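Local coordinates for protein R.Ecl18kI (Enterobacter cloacae, PDB 2GB7) that cleaves double-stranded DNA at 5'-CCNGG-3' sites as a type II restriction endonuclease, cutting before the first C, at residues Arg244-Thr247 / Phe248-Leu252; Leu35-Asp38 / Gln39-Ser42; Val167-Thr170 / Ser171-Asn175; Ala255-Leu258 / Ser259-Trp262; Val292-Tyr295 / Tyr296-Arg299. The protein carries 1 engineered substitution. One frame throughout, in Å; residues are numbered along the deposited sequence.

Contact 1 of 5, residues Arg244-Thr247 / Phe248-Leu252; sequences RVLT and FEDML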
loop_
_atom_site.group_PDB
_atom_site.type_symbol
_atom_site.label_atom_id
_atom_site.label_comp_id
_atom_site.label_asym_id
_atom_site.label_seq_id
_atom_site.Cartn_x
_atom_site.Cartn_y
_atom_site.Cartn_z
ATOM N N ARG F 244 -0.759 25.858 -3.234
ATOM C CA ARG F 244 -1.454 24.638 -3.664
ATOM C C ARG F 244 -1.713 23.651 -2.535
ATOM O O ARG F 244 -2.439 22.684 -2.715
ATOM C CB ARG F 244 -0.705 23.952 -4.800
ATOM C CG ARG F 244 -0.599 24.825 -6.019
ATOM C CD ARG F 244 0.122 24.123 -7.124
ATOM N NE ARG F 244 0.096 24.977 -8.300
ATOM C CZ ARG F 244 0.481 24.600 -9.508
ATOM N NH1 ARG F 244 0.954 23.370 -9.720
ATOM N NH2 ARG F 244 0.385 25.463 -10.504
ATOM N N VAL F 245 -1.104 23.884 -1.380
ATOM C CA VAL F 245 -1.284 23.021 -0.231
ATOM C C VAL F 245 -2.136 23.796 0.768
ATOM O O VAL F 245 -1.841 24.973 1.063
ATOM C CB VAL F 245 0.093 22.632 0.388
ATOM C CG1 VAL F 245 -0.097 21.898 1.698
ATOM C CG2 VAL F 245 0.926 21.765 -0.615
ATOM N N LEU F 246 -3.212 23.173 1.230
ATOM C CA LEU F 246 -4.178 23.861 2.119
ATOM C C LEU F 246 -4.054 23.282 3.511
ATOM O O LEU F 246 -3.514 22.191 3.699
ATOM C CB LEU F 246 -5.617 23.631 1.641
ATOM C CG LEU F 246 -6.108 24.342 0.373
ATOM C CD1 LEU F 246 -7.604 24.028 0.162
ATOM C CD2 LEU F 246 -5.860 25.819 0.386
ATOM N N THR F 247 -4.558 24.020 4.492
ATOM C CA THR F 247 -4.656 23.513 5.856
ATOM C C THR F 247 -6.067 23.016 6.119
ATOM O O THR F 247 -6.985 23.393 5.413
ATOM C CB THR F 247 -4.374 24.617 6.873
ATOM O OG1 THR F 247 -5.354 25.657 6.710
ATOM C CG2 THR F 247 -2.976 25.144 6.665
ATOM N N PHE F 248 -6.256 22.195 7.161
ATOM C CA PHE F 248 -7.615 21.831 7.570
ATOM C C PHE F 248 -8.470 23.058 7.851
ATOM O O PHE F 248 -9.664 23.036 7.627
ATOM C CB PHE F 248 -7.586 20.923 8.779
ATOM C CG PHE F 248 -7.036 19.573 8.454
ATOM C CD1 PHE F 248 -7.783 18.695 7.697
ATOM C CD2 PHE F 248 -5.759 19.210 8.845
ATOM C CE1 PHE F 248 -7.244 17.402 7.386
ATOM C CE2 PHE F 248 -5.228 17.967 8.523
ATOM C CZ PHE F 248 -5.969 17.079 7.788
ATOM N N GLU F 249 -7.837 24.116 8.328
ATOM C CA GLU F 249 -8.568 25.360 8.559
ATOM C C GLU F 249 -9.206 25.934 7.285
ATOM O O GLU F 249 -10.363 26.377 7.299
ATOM C CB GLU F 249 -7.618 26.351 9.217
ATOM C CG GLU F 249 -7.414 26.109 10.714
ATOM C CD GLU F 249 -6.557 24.884 11.086
ATOM O OE1 GLU F 249 -5.929 24.245 10.207
ATOM O OE2 GLU F 249 -6.484 24.600 12.311
ATOM N N ASP F 250 -8.432 25.923 6.198
ATOM C CA ASP F 250 -8.860 26.375 4.886
ATOM C C ASP F 250 -10.036 25.515 4.437
ATOM O O ASP F 250 -11.092 26.040 4.010
ATOM C CB ASP F 250 -7.722 26.232 3.873
ATOM C CG ASP F 250 -6.535 27.123 4.150
ATOM O OD1 ASP F 250 -6.701 28.227 4.745
ATOM O OD2 ASP F 250 -5.415 26.757 3.690
ATOM N N MET F 251 -9.857 24.200 4.541
ATOM C CA MET F 251 -10.877 23.242 4.137
ATOM C C MET F 251 -12.181 23.450 4.882
ATOM O O MET F 251 -13.248 23.447 4.274
ATOM C CB MET F 251 -10.404 21.795 4.318
ATOM C CG MET F 251 -11.395 20.825 3.687
ATOM S SD MET F 251 -10.825 19.122 3.906
ATOM C CE MET F 251 -11.254 18.867 5.606
ATOM N N LEU F 252 -12.111 23.617 6.202
ATOM C CA LEU F 252 -13.324 23.806 7.005
ATOM C C LEU F 252 -14.061 25.093 6.654
ATOM O O LEU F 252 -15.293 25.136 6.620
ATOM C CB LEU F 252 -13.006 23.756 8.492
ATOM C CG LEU F 252 -13.144 22.372 9.122
ATOM C CD1 LEU F 252 -14.626 21.979 9.237
ATOM C CD2 LEU F 252 -12.380 21.234 8.351
#
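T247 N donates a nearly straight hydrogen bond to D250 OD2 (3.0 Å, N-H...O 173°), and D250 N answers with one to T247 OG1 (3.1 Å). These reciprocal bonds form a capping box, with T247 as N-cap of helix 248-259 and D250 three residues on. The backbone N-H meets OD2 from above the carboxylate plane, 44° out of it. T247 OG1 stands between its own backbone N and carbonyl carbon, which turns the hydroxyl over the first helical turn to meet D250 N. With CG anti to the carbonyl carbon, D250 turns its carboxylate back to where OD2 meets T247 N. A third bond tightens the junction: M251 N donates to T247 O at 3.1 Å in the plane of that carbonyl. Aliphatic groups press on the polar cap: L246 CD2 lies 3.5 Å from D250 OD2 and E249 CB 3.4 Å from T247 OG1, while the E249 carboxylate goes to the hydroxyl of S50 through OE1. The negative charge of D250 beside the helix start would also suit the dipole there. Strand 245-247 turns sharply into the helix; the N-to-C directions of the two short segments differ by 78°. This strand, outermost in the mixed sheet, is hydrogen-bonded to strand 226-230 through L246. F248 packs on P49, S50 and I53 of helix 49-77, whereas M251 reaches back to V229 of the adjacent strand 226-230 and Y205 of strand 204-207 beyond it, so the helix start is wedged between sheet and helix 49-77.

Contact 2 of 5, residues Leu35-Asp38 / Gln39-Ser42; sequences LGYD and QKNS
Q39 N donates to G36 O at 3.0 Å (N-H...O 156°), coming from above the carbonyl plane, 48° out of it. One residue on, K40 N reaches Y37 O in a weak bond of 3.3 Å. Both bonds span three residues, the spacing of a 3-10 turn. A water molecule lies 2.7 Å from Y37 O and 2.7 Å from K40 O, bridging the two carbonyls. The K40 chain runs back along the turn: CG lies 3.9 Å from G36 O, and bends at chi2 and chi4 bring NZ to 4.2 Å from Y37 CE1, obliquely to the ring. The turn follows directly on helix 24-34, which closes in a Schellman motif at G36, whose positive phi (85°) lets the chain swing round. Further out, Y37 is wedged between helices: its ring meets Y52 of helix 49-77 edge-to-face and also touches F32 and F45. The ammonium of K40 has a cation-pi partner in Y44 of helix 42-47. N41, as N-cap of that next helix, accepts from Y44 N through OD1, and D38 leans on F32 and C33 in the helix before.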
loop_
_atom_site.group_PDB
_atom_site.type_symbol
_atom_site.label_atom_id
_atom_site.label_comp_id
_atom_site.label_asym_id
_atom_site.label_seq_id
_atom_site.Cartn_x
_atom_site.Cartn_y
_atom_site.Cartn_z
ATOM N N LEU F 35 -11.852 13.653 25.855
ATOM C CA LEU F 35 -11.188 14.949 25.754
ATOM C C LEU F 35 -12.139 16.153 25.787
ATOM O O LEU F 35 -11.687 17.303 25.690
ATOM C CB LEU F 35 -10.310 14.986 24.503
ATOM C CG LEU F 35 -9.132 14.002 24.441
ATOM C CD1 LEU F 35 -8.511 14.047 23.045
ATOM C CD2 LEU F 35 -8.069 14.267 25.514
ATOM N N GLY F 36 -13.443 15.886 25.895
ATOM C CA GLY F 36 -14.475 16.929 26.024
ATOM C C GLY F 36 -14.966 17.533 24.722
ATOM O O GLY F 36 -15.743 18.492 24.746
ATOM N N TYR F 37 -14.563 16.953 23.591
ATOM C CA TYR F 37 -14.926 17.549 22.298
ATOM C C TYR F 37 -16.398 17.456 22.006
ATOM O O TYR F 37 -16.916 18.198 21.165
ATOM C CB TYR F 37 -14.126 16.923 21.149
ATOM C CG TYR F 37 -12.671 17.270 21.223
ATOM C CD1 TYR F 37 -12.261 18.596 21.200
ATOM C CD2 TYR F 37 -11.694 16.272 21.268
ATOM C CE1 TYR F 37 -10.921 18.927 21.273
ATOM C CE2 TYR F 37 -10.356 16.601 21.304
ATOM C CZ TYR F 37 -9.979 17.925 21.316
ATOM O OH TYR F 37 -8.647 18.252 21.377
ATOM N N ASP F 38 -17.070 16.539 22.694
ATOM C CA ASP F 38 -18.500 16.358 22.533
ATOM C C ASP F 38 -19.305 17.492 23.151
ATOM O O ASP F 38 -20.523 17.470 23.100
ATOM C CB ASP F 38 -18.960 14.998 23.066
ATOM C CG ASP F 38 -18.771 14.847 24.585
ATOM O OD1 ASP F 38 -17.824 15.413 25.173
ATOM O OD2 ASP F 38 -19.607 14.144 25.183
ATOM N N GLN F 39 -18.620 18.453 23.767
ATOM C CA GLN F 39 -19.307 19.595 24.359
ATOM C C GLN F 39 -18.953 20.930 23.710
ATOM O O GLN F 39 -19.490 21.981 24.084
ATOM C CB GLN F 39 -19.077 19.624 25.870
ATOM C CG GLN F 39 -19.909 18.577 26.626
ATOM C CD GLN F 39 -21.391 18.598 26.205
ATOM O OE1 GLN F 39 -21.912 17.615 25.668
ATOM N NE2 GLN F 39 -22.060 19.722 26.439
ATOM N N LYS F 40 -18.067 20.876 22.723
ATOM C CA LYS F 40 -17.609 22.071 22.012
ATOM C C LYS F 40 -18.592 22.457 20.941
ATOM O O LYS F 40 -19.206 21.591 20.302
ATOM C CB LYS F 40 -16.240 21.820 21.368
ATOM C CG LYS F 40 -15.111 21.494 22.391
ATOM C CD LYS F 40 -14.827 22.739 23.236
ATOM C CE LYS F 40 -13.505 22.649 23.952
ATOM N NZ LYS F 40 -12.414 22.496 22.956
ATOM N N ASN F 41 -18.729 23.771 20.745
ATOM C CA ASN F 41 -19.594 24.276 19.690
ATOM C C ASN F 41 -18.943 24.192 18.312
ATOM O O ASN F 41 -17.774 23.830 18.181
ATOM C CB ASN F 41 -20.095 25.697 20.019
ATOM C CG ASN F 41 -19.028 26.775 19.871
ATOM O OD1 ASN F 41 -17.863 26.509 19.603
ATOM N ND2 ASN F 41 -19.445 28.025 20.065
ATOM N N SER F 42 -19.718 24.498 17.285
ATOM C CA SER F 42 -19.259 24.341 15.915
ATOM C C SER F 42 -18.092 25.270 15.637
ATOM O O SER F 42 -17.154 24.889 14.945
ATOM C CB SER F 42 -20.415 24.557 14.949
ATOM O OG SER F 42 -21.061 25.793 15.195
HETATM O O HOH W 1 -19.256 18.893 20.069
#

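Contact 3 of 5, residues Val167-Thr170 / Ser171-Asn175; sequences VQYT and SNKRN
S171 N donates to V167 O at 3.1 Å, and N172 N to Q168 O at 3.0 Å, backbone hydrogen bonds of which the second is almost perfectly straight at 179°. Both keep the four-residue helical spacing. With N172 the backbone leaves helical angles, and no further bond of that kind follows: K173 N stays 3.4 Å from Y169 O at a poor angle.

Side-chain packing takes over there. The Y169 ring lies beside K173, its CE1 touching K173 CB at 3.4 Å and its CZ at 3.7 Å; the approach is oblique. Y169 has CG anti to its backbone N (chi1 -175°), which sends the ring along the helix side toward the departing loop. K173 then runs out extended beyond CG, passing Y169 OH with CD 4.0 Å away before NZ hydrogen-bonds to G200 O. S171 CB also rests 3.5 Å from Q168 O.

Polar side chains bond beyond the two segments as well. T170 OG1 turns back to V166 O, while Q168 NE2 reaches Y267 OH and the same side chain packs on helix 269-285. Within the loop, N172 OD1 accepts from R174 N at 2.9 Å, the donor tilted 30° from the amide carbonyl plane.

This last bond closes an Asx turn in the loop between helix 166-171 and strand 177-181, a strand of the central sheet of this PDDEXK-clan nuclease.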
loop_
_atom_site.group_PDB
_atom_site.type_symbol
_atom_site.label_atom_id
_atom_site.label_comp_id
_atom_site.label_asym_id
_atom_site.label_seq_id
_atom_site.Cartn_x
_atom_site.Cartn_y
_atom_site.Cartn_z
ATOM N N VAL F 167 -27.350 11.712 -1.734
ATOM C CA VAL F 167 -28.547 11.941 -2.568
ATOM C C VAL F 167 -28.411 13.243 -3.347
ATOM O O VAL F 167 -28.640 13.288 -4.567
ATOM C CB VAL F 167 -29.835 11.910 -1.728
ATOM C CG1 VAL F 167 -31.075 12.359 -2.541
ATOM C CG2 VAL F 167 -30.065 10.523 -1.195
ATOM N N GLN F 168 -28.025 14.296 -2.629
ATOM C CA GLN F 168 -27.828 15.591 -3.255
ATOM C C GLN F 168 -26.700 15.524 -4.252
ATOM O O GLN F 168 -26.826 16.076 -5.334
ATOM C CB GLN F 168 -27.481 16.645 -2.224
ATOM C CG GLN F 168 -28.632 16.943 -1.264
ATOM C CD GLN F 168 -28.518 16.119 0.026
ATOM O OE1 GLN F 168 -28.041 14.973 0.030
ATOM N NE2 GLN F 168 -28.955 16.714 1.131
ATOM N N TYR F 169 -25.592 14.885 -3.875
ATOM C CA TYR F 169 -24.450 14.761 -4.784
ATOM C C TYR F 169 -24.855 14.104 -6.115
ATOM O O TYR F 169 -24.510 14.594 -7.193
ATOM C CB TYR F 169 -23.283 13.994 -4.118
ATOM C CG TYR F 169 -22.081 13.980 -5.030
ATOM C CD1 TYR F 169 -21.146 15.000 -4.986
ATOM C CD2 TYR F 169 -21.926 12.979 -6.003
ATOM C CE1 TYR F 169 -20.064 15.030 -5.853
ATOM C CE2 TYR F 169 -20.836 12.993 -6.860
ATOM C CZ TYR F 169 -19.927 14.038 -6.786
ATOM O OH TYR F 169 -18.852 14.070 -7.640
ATOM N N THR F 170 -25.638 13.041 -6.022
ATOM C CA THR F 170 -26.062 12.257 -7.182
ATOM C C THR F 170 -26.954 13.085 -8.088
ATOM O O THR F 170 -26.881 12.986 -9.314
ATOM C CB THR F 170 -26.761 11.001 -6.714
ATOM O OG1 THR F 170 -25.798 10.201 -6.019
ATOM C CG2 THR F 170 -27.371 10.173 -7.869
ATOM N N SER F 171 -27.802 13.898 -7.475
ATOM C CA SER F 171 -28.633 14.809 -8.263
ATOM C C SER F 171 -27.759 15.836 -8.996
ATOM O O SER F 171 -27.872 16.002 -10.211
ATOM C CB SER F 171 -29.665 15.509 -7.383
ATOM O OG SER F 171 -30.549 16.295 -8.188
ATOM N N ASN F 172 -26.915 16.545 -8.254
ATOM C CA ASN F 172 -26.039 17.522 -8.859
ATOM C C ASN F 172 -24.888 17.788 -7.934
ATOM O O ASN F 172 -25.104 18.148 -6.765
ATOM C CB ASN F 172 -26.768 18.845 -9.100
ATOM C CG ASN F 172 -26.048 19.722 -10.097
ATOM O OD1 ASN F 172 -24.834 19.824 -10.101
ATOM N ND2 ASN F 172 -26.812 20.324 -11.000
ATOM N N LYS F 173 -23.686 17.636 -8.468
ATOM C CA LYS F 173 -22.453 17.804 -7.686
ATOM C C LYS F 173 -22.101 19.260 -7.447
ATOM O O LYS F 173 -21.225 19.574 -6.680
ATOM C CB LYS F 173 -21.280 17.054 -8.348
ATOM C CG LYS F 173 -20.964 17.582 -9.762
ATOM C CD LYS F 173 -20.094 16.582 -10.507
ATOM C CE LYS F 173 -20.065 16.958 -11.989
ATOM N NZ LYS F 173 -19.146 16.057 -12.709
ATOM N N ARG F 174 -22.808 20.175 -8.089
ATOM C CA ARG F 174 -22.628 21.586 -7.777
ATOM C C ARG F 174 -22.815 21.877 -6.270
ATOM O O ARG F 174 -23.731 21.349 -5.626
ATOM C CB ARG F 174 -23.599 22.409 -8.621
ATOM C CG ARG F 174 -23.509 23.911 -8.428
ATOM C CD ARG F 174 -24.231 24.621 -9.572
ATOM N NE ARG F 174 -23.894 26.052 -9.586
ATOM C CZ ARG F 174 -22.896 26.573 -10.307
ATOM N NH1 ARG F 174 -22.142 25.809 -11.079
ATOM N NH2 ARG F 174 -22.660 27.867 -10.261
ATOM N N ASN F 175 -21.925 22.708 -5.721
ATOM C CA ASN F 175 -21.964 23.126 -4.319
ATOM C C ASN F 175 -21.779 21.994 -3.329
ATOM O O ASN F 175 -22.175 22.127 -2.178
ATOM C CB ASN F 175 -23.231 23.933 -3.993
ATOM C CG ASN F 175 -23.252 25.285 -4.700
ATOM O OD1 ASN F 175 -22.215 25.925 -4.843
ATOM N ND2 ASN F 175 -24.429 25.724 -5.154
#

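Contact 4 of 5, residues Ala255-Leu258 / Ser259-Trp262; sequences AMEL and SRKW
The C-terminal turns of helix 248-259 bring A255-L258 against S259-W262, and the backbone hydrogen bonds change spacing along the way. S259 N donates to A255 O and R260 N to M256 O, four residues apart, but K261 N returns only three residues, to L258 O (3.0 Å), from above that carbonyl plane. M256 O is gripped twice, by R260 N at 3.2 Å and by S259 OG at 2.7 Å, both from the same face of its plane. S259 OG stands between its backbone N and carbonyl carbon (chi1 82°), which lets the buried hydroxyl fold back onto the preceding turn and spend its proton there; M256 SD lies 3.7 Å from it.

The M256 side chain crosses R260 at about a right angle. Its CG sits over one face of the guanidinium, 3.8 Å from NH1 and from NH2, and CE closes to 3.4 Å from NH1. E257 contributes CG near the same guanidinium, but its carboxylate pairs with Q253 NE2; the opposite charges of E257 and R260 remain too far apart to touch, although a mild attraction is likely.

On the flank, L258 CD2 packs on K261 CE, and L258 also touches M163 and M177 of strands 161-163 and 177-181. The W262 indole comes back toward L258: NE1 hydrogen-bonds to N175 O, and CD1 approaches L258 O obliquely at 3.2 Å.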
loop_
_atom_site.group_PDB
_atom_site.type_symbol
_atom_site.label_atom_id
_atom_site.label_comp_id
_atom_site.label_asym_id
_atom_site.label_seq_id
_atom_site.Cartn_x
_atom_site.Cartn_y
_atom_site.Cartn_z
ATOM N N ALA F 255 -15.868 24.340 3.533
ATOM C CA ALA F 255 -17.010 23.453 3.775
ATOM C C ALA F 255 -18.152 24.215 4.392
ATOM O O ALA F 255 -19.310 24.023 4.029
ATOM C CB ALA F 255 -16.614 22.271 4.685
ATOM N N MET F 256 -17.815 25.119 5.305
ATOM C CA MET F 256 -18.823 25.874 6.022
ATOM C C MET F 256 -19.513 26.804 5.044
ATOM O O MET F 256 -20.746 26.904 5.042
ATOM C CB MET F 256 -18.181 26.673 7.145
ATOM C CG MET F 256 -19.190 27.382 8.023
ATOM S SD MET F 256 -20.394 26.292 8.808
ATOM C CE MET F 256 -21.634 27.494 9.324
ATOM N N GLU F 257 -18.731 27.424 4.166
ATOM C CA GLU F 257 -19.330 28.346 3.183
ATOM C C GLU F 257 -20.265 27.614 2.238
ATOM O O GLU F 257 -21.348 28.128 1.949
ATOM C CB GLU F 257 -18.272 29.112 2.395
ATOM C CG GLU F 257 -17.461 30.042 3.255
ATOM C CD GLU F 257 -16.169 30.512 2.593
ATOM O OE1 GLU F 257 -15.747 29.926 1.559
ATOM O OE2 GLU F 257 -15.574 31.469 3.129
ATOM N N LEU F 258 -19.864 26.425 1.774
ATOM C CA LEU F 258 -20.724 25.641 0.869
ATOM C C LEU F 258 -21.942 25.110 1.602
ATOM O O LEU F 258 -23.032 25.087 1.046
ATOM C CB LEU F 258 -19.969 24.471 0.223
ATOM C CG LEU F 258 -18.962 24.829 -0.861
ATOM C CD1 LEU F 258 -18.069 23.630 -1.169
ATOM C CD2 LEU F 258 -19.630 25.355 -2.141
ATOM N N SER F 259 -21.764 24.715 2.861
ATOM C CA SER F 259 -22.853 24.179 3.669
ATOM C C SER F 259 -24.012 25.165 3.838
ATOM O O SER F 259 -25.174 24.758 3.882
ATOM C CB SER F 259 -22.334 23.738 5.039
ATOM O OG SER F 259 -22.222 24.841 5.915
ATOM N N ARG F 260 -23.692 26.455 3.917
ATOM C CA ARG F 260 -24.736 27.484 4.047
ATOM C C ARG F 260 -25.695 27.496 2.866
ATOM O O ARG F 260 -26.836 27.944 3.003
ATOM C CB ARG F 260 -24.140 28.880 4.211
ATOM C CG ARG F 260 -23.279 29.061 5.429
ATOM C CD ARG F 260 -22.921 30.529 5.538
ATOM N NE ARG F 260 -21.478 30.724 5.601
ATOM C CZ ARG F 260 -20.758 30.742 6.721
ATOM N NH1 ARG F 260 -21.336 30.573 7.908
ATOM N NH2 ARG F 260 -19.449 30.934 6.646
ATOM N N LYS F 261 -25.227 27.037 1.710
ATOM C CA LYS F 261 -26.064 26.952 0.518
ATOM C C LYS F 261 -27.117 25.838 0.631
ATOM O O LYS F 261 -28.088 25.790 -0.134
ATOM C CB LYS F 261 -25.202 26.780 -0.730
ATOM C CG LYS F 261 -24.140 27.848 -0.898
ATOM C CD LYS F 261 -23.232 27.483 -2.047
ATOM C CE LYS F 261 -21.995 28.368 -2.102
ATOM N NZ LYS F 261 -22.302 29.740 -2.560
ATOM N N TRP F 262 -26.949 24.975 1.619
ATOM C CA TRP F 262 -27.836 23.848 1.825
ATOM C C TRP F 262 -28.770 24.063 3.011
ATOM O O TRP F 262 -29.605 23.203 3.315
ATOM C CB TRP F 262 -26.992 22.597 2.036
ATOM C CG TRP F 262 -26.232 22.264 0.808
ATOM C CD1 TRP F 262 -24.926 22.545 0.548
ATOM C CD2 TRP F 262 -26.752 21.626 -0.357
ATOM N NE1 TRP F 262 -24.587 22.092 -0.722
ATOM C CE2 TRP F 262 -25.686 21.515 -1.288
ATOM C CE3 TRP F 262 -28.010 21.108 -0.694
ATOM C CZ2 TRP F 262 -25.845 20.917 -2.548
ATOM C CZ3 TRP F 262 -28.175 20.519 -1.940
ATOM C CH2 TRP F 262 -27.095 20.431 -2.858
#

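Contact 5 of 5, residues Val292-Tyr295 / Tyr296-Arg299; sequences VVNY and YRNR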
loop_
_atom_site.group_PDB
_atom_site.type_symbol
_atom_site.label_atom_id
_atom_site.label_comp_id
_atom_site.label_asym_id
_atom_site.label_seq_id
_atom_site.Cartn_x
_atom_site.Cartn_y
_atom_site.Cartn_z
ATOM N N VAL F 292 -23.326 11.006 17.766
ATOM C CA VAL F 292 -23.469 10.911 16.333
ATOM C C VAL F 292 -24.940 10.772 15.949
ATOM O O VAL F 292 -25.413 11.395 14.988
ATOM C CB VAL F 292 -22.651 9.731 15.788
ATOM C CG1 VAL F 292 -22.857 9.608 14.292
ATOM C CG2 VAL F 292 -21.160 9.946 16.094
ATOM N N VAL F 293 -25.669 9.956 16.705
ATOM C CA VAL F 293 -27.118 9.846 16.508
ATOM C C VAL F 293 -27.763 11.227 16.632
ATOM O O VAL F 293 -28.585 11.590 15.811
ATOM C CB VAL F 293 -27.778 8.816 17.477
ATOM C CG1 VAL F 293 -29.307 8.839 17.351
ATOM C CG2 VAL F 293 -27.256 7.436 17.195
ATOM N N ASN F 294 -27.381 11.996 17.647
ATOM C CA ASN F 294 -27.999 13.291 17.793
ATOM C C ASN F 294 -27.673 14.213 16.615
ATOM O O ASN F 294 -28.538 14.961 16.167
ATOM C CB ASN F 294 -27.656 13.868 19.163
ATOM C CG ASN F 294 -28.254 13.009 20.278
ATOM O OD1 ASN F 294 -29.110 12.154 20.035
ATOM N ND2 ASN F 294 -27.797 13.242 21.509
ATOM N N TYR F 295 -26.452 14.129 16.092
ATOM C CA TYR F 295 -26.057 14.902 14.912
ATOM C C TYR F 295 -26.952 14.567 13.728
ATOM O O TYR F 295 -27.448 15.462 13.031
ATOM C CB TYR F 295 -24.583 14.629 14.580
ATOM C CG TYR F 295 -24.205 15.009 13.170
ATOM C CD1 TYR F 295 -23.818 16.303 12.860
ATOM C CD2 TYR F 295 -24.239 14.062 12.160
ATOM C CE1 TYR F 295 -23.499 16.647 11.555
ATOM C CE2 TYR F 295 -23.897 14.378 10.868
ATOM C CZ TYR F 295 -23.538 15.676 10.569
ATOM O OH TYR F 295 -23.195 15.990 9.276
ATOM N N TYR F 296 -27.179 13.277 13.502
ATOM C CA TYR F 296 -28.032 12.871 12.393
ATOM C C TYR F 296 -29.498 13.261 12.607
ATOM O O TYR F 296 -30.181 13.675 11.676
ATOM C CB TYR F 296 -27.903 11.386 12.150
ATOM C CG TYR F 296 -26.647 11.002 11.405
ATOM C CD1 TYR F 296 -25.668 10.250 12.034
ATOM C CD2 TYR F 296 -26.452 11.357 10.060
ATOM C CE1 TYR F 296 -24.520 9.883 11.383
ATOM C CE2 TYR F 296 -25.273 10.994 9.384
ATOM C CZ TYR F 296 -24.315 10.247 10.079
ATOM O OH TYR F 296 -23.134 9.795 9.508
ATOM N N ARG F 297 -29.983 13.141 13.835
ATOM C CA ARG F 297 -31.384 13.471 14.077
ATOM C C ARG F 297 -31.643 14.971 13.909
ATOM O O ARG F 297 -32.737 15.356 13.497
ATOM C CB ARG F 297 -31.915 12.837 15.386
ATOM C CG ARG F 297 -31.326 13.320 16.655
ATOM C CD ARG F 297 -31.993 12.649 17.883
ATOM N NE ARG F 297 -32.093 11.188 17.774
ATOM C CZ ARG F 297 -32.453 10.383 18.779
ATOM N NH1 ARG F 297 -32.749 10.893 19.971
ATOM N NH2 ARG F 297 -32.520 9.068 18.600
ATOM N N ASN F 298 -30.636 15.820 14.149
ATOM C CA ASN F 298 -30.772 17.247 13.802
ATOM C C ASN F 298 -30.987 17.422 12.303
ATOM O O ASN F 298 -31.797 18.244 11.868
ATOM C CB ASN F 298 -29.552 18.062 14.215
ATOM C CG ASN F 298 -29.386 18.152 15.712
ATOM O OD1 ASN F 298 -30.367 18.109 16.471
ATOM N ND2 ASN F 298 -28.135 18.303 16.154
ATOM N N ARG F 299 -30.261 16.640 11.513
ATOM C CA ARG F 299 -30.434 16.726 10.064
ATOM C C ARG F 299 -31.793 16.217 9.618
ATOM O O ARG F 299 -32.394 16.789 8.727
ATOM C CB ARG F 299 -29.303 15.990 9.348
ATOM C CG ARG F 299 -28.005 16.771 9.479
ATOM C CD ARG F 299 -26.833 15.996 9.028
ATOM N NE ARG F 299 -26.936 15.557 7.634
ATOM C CZ ARG F 299 -26.170 14.596 7.135
ATOM N NH1 ARG F 299 -25.278 14.017 7.917
ATOM N NH2 ARG F 299 -26.285 14.221 5.869
#
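Y295 and Y296, neighbours on helix 290-302, form a T-shaped aromatic pair: the edge of the Y295 ring points at the face of Y296, with ring centroids 5.1 Å apart and planes at 74°. Y295 CD2 stands over the centre of the Y296 ring. The two rings separate at their first torsions, Y295 CG anti to the backbone N (chi1 162°) and Y296 CG anti to the carbonyl carbon. Y296 also has V292 alongside, pointing the same way, with CG1 3.4 Å from Y296 CE1; around them helix 102-134 and helix 269-285 close in through M133, I279 and I283. Four residues on, R299 reaches back to Y295, its NH1 3.3 Å from Y295 CE2, which lies at the guanidinium edge in plane. That end is fixed elsewhere: R299 NH2 makes a salt bridge to D140 OD1 and NH1 hydrogen-bonds to V139 O, and Y295 OH bonds to I137 O and V139 N. R297 is the third large contributor. Its chain bends at chi3 and lies beside N294, whose OD1 sits over one face of the guanidinium; R297 N donates to V293 O at 2.9 Å. On that same guanidinium, NH2 comes within 3.5 Å of V293 CG1.

Overall arrangement
Contacts 3 and 4 meet in space: their centres lie 13 Å apart, and N175 O, at the end of the first, takes its hydrogen bond from W262 NE1 at 2.8 Å, while Q168 CG packs on W262 CZ3. Contacts 1 and 4 are joined along helix 248-259, using its two ends, with centres 16 Å apart. Contacts 2 and 5 lie 15 Å apart between centres without touching, their nearest atoms about 8 Å apart. None of the five reaches the bound DNA: nearest atoms are about 11 Å away for contact 1, 12 Å for contact 2, and 15, 19 and 16 Å for contacts 3, 4 and 5.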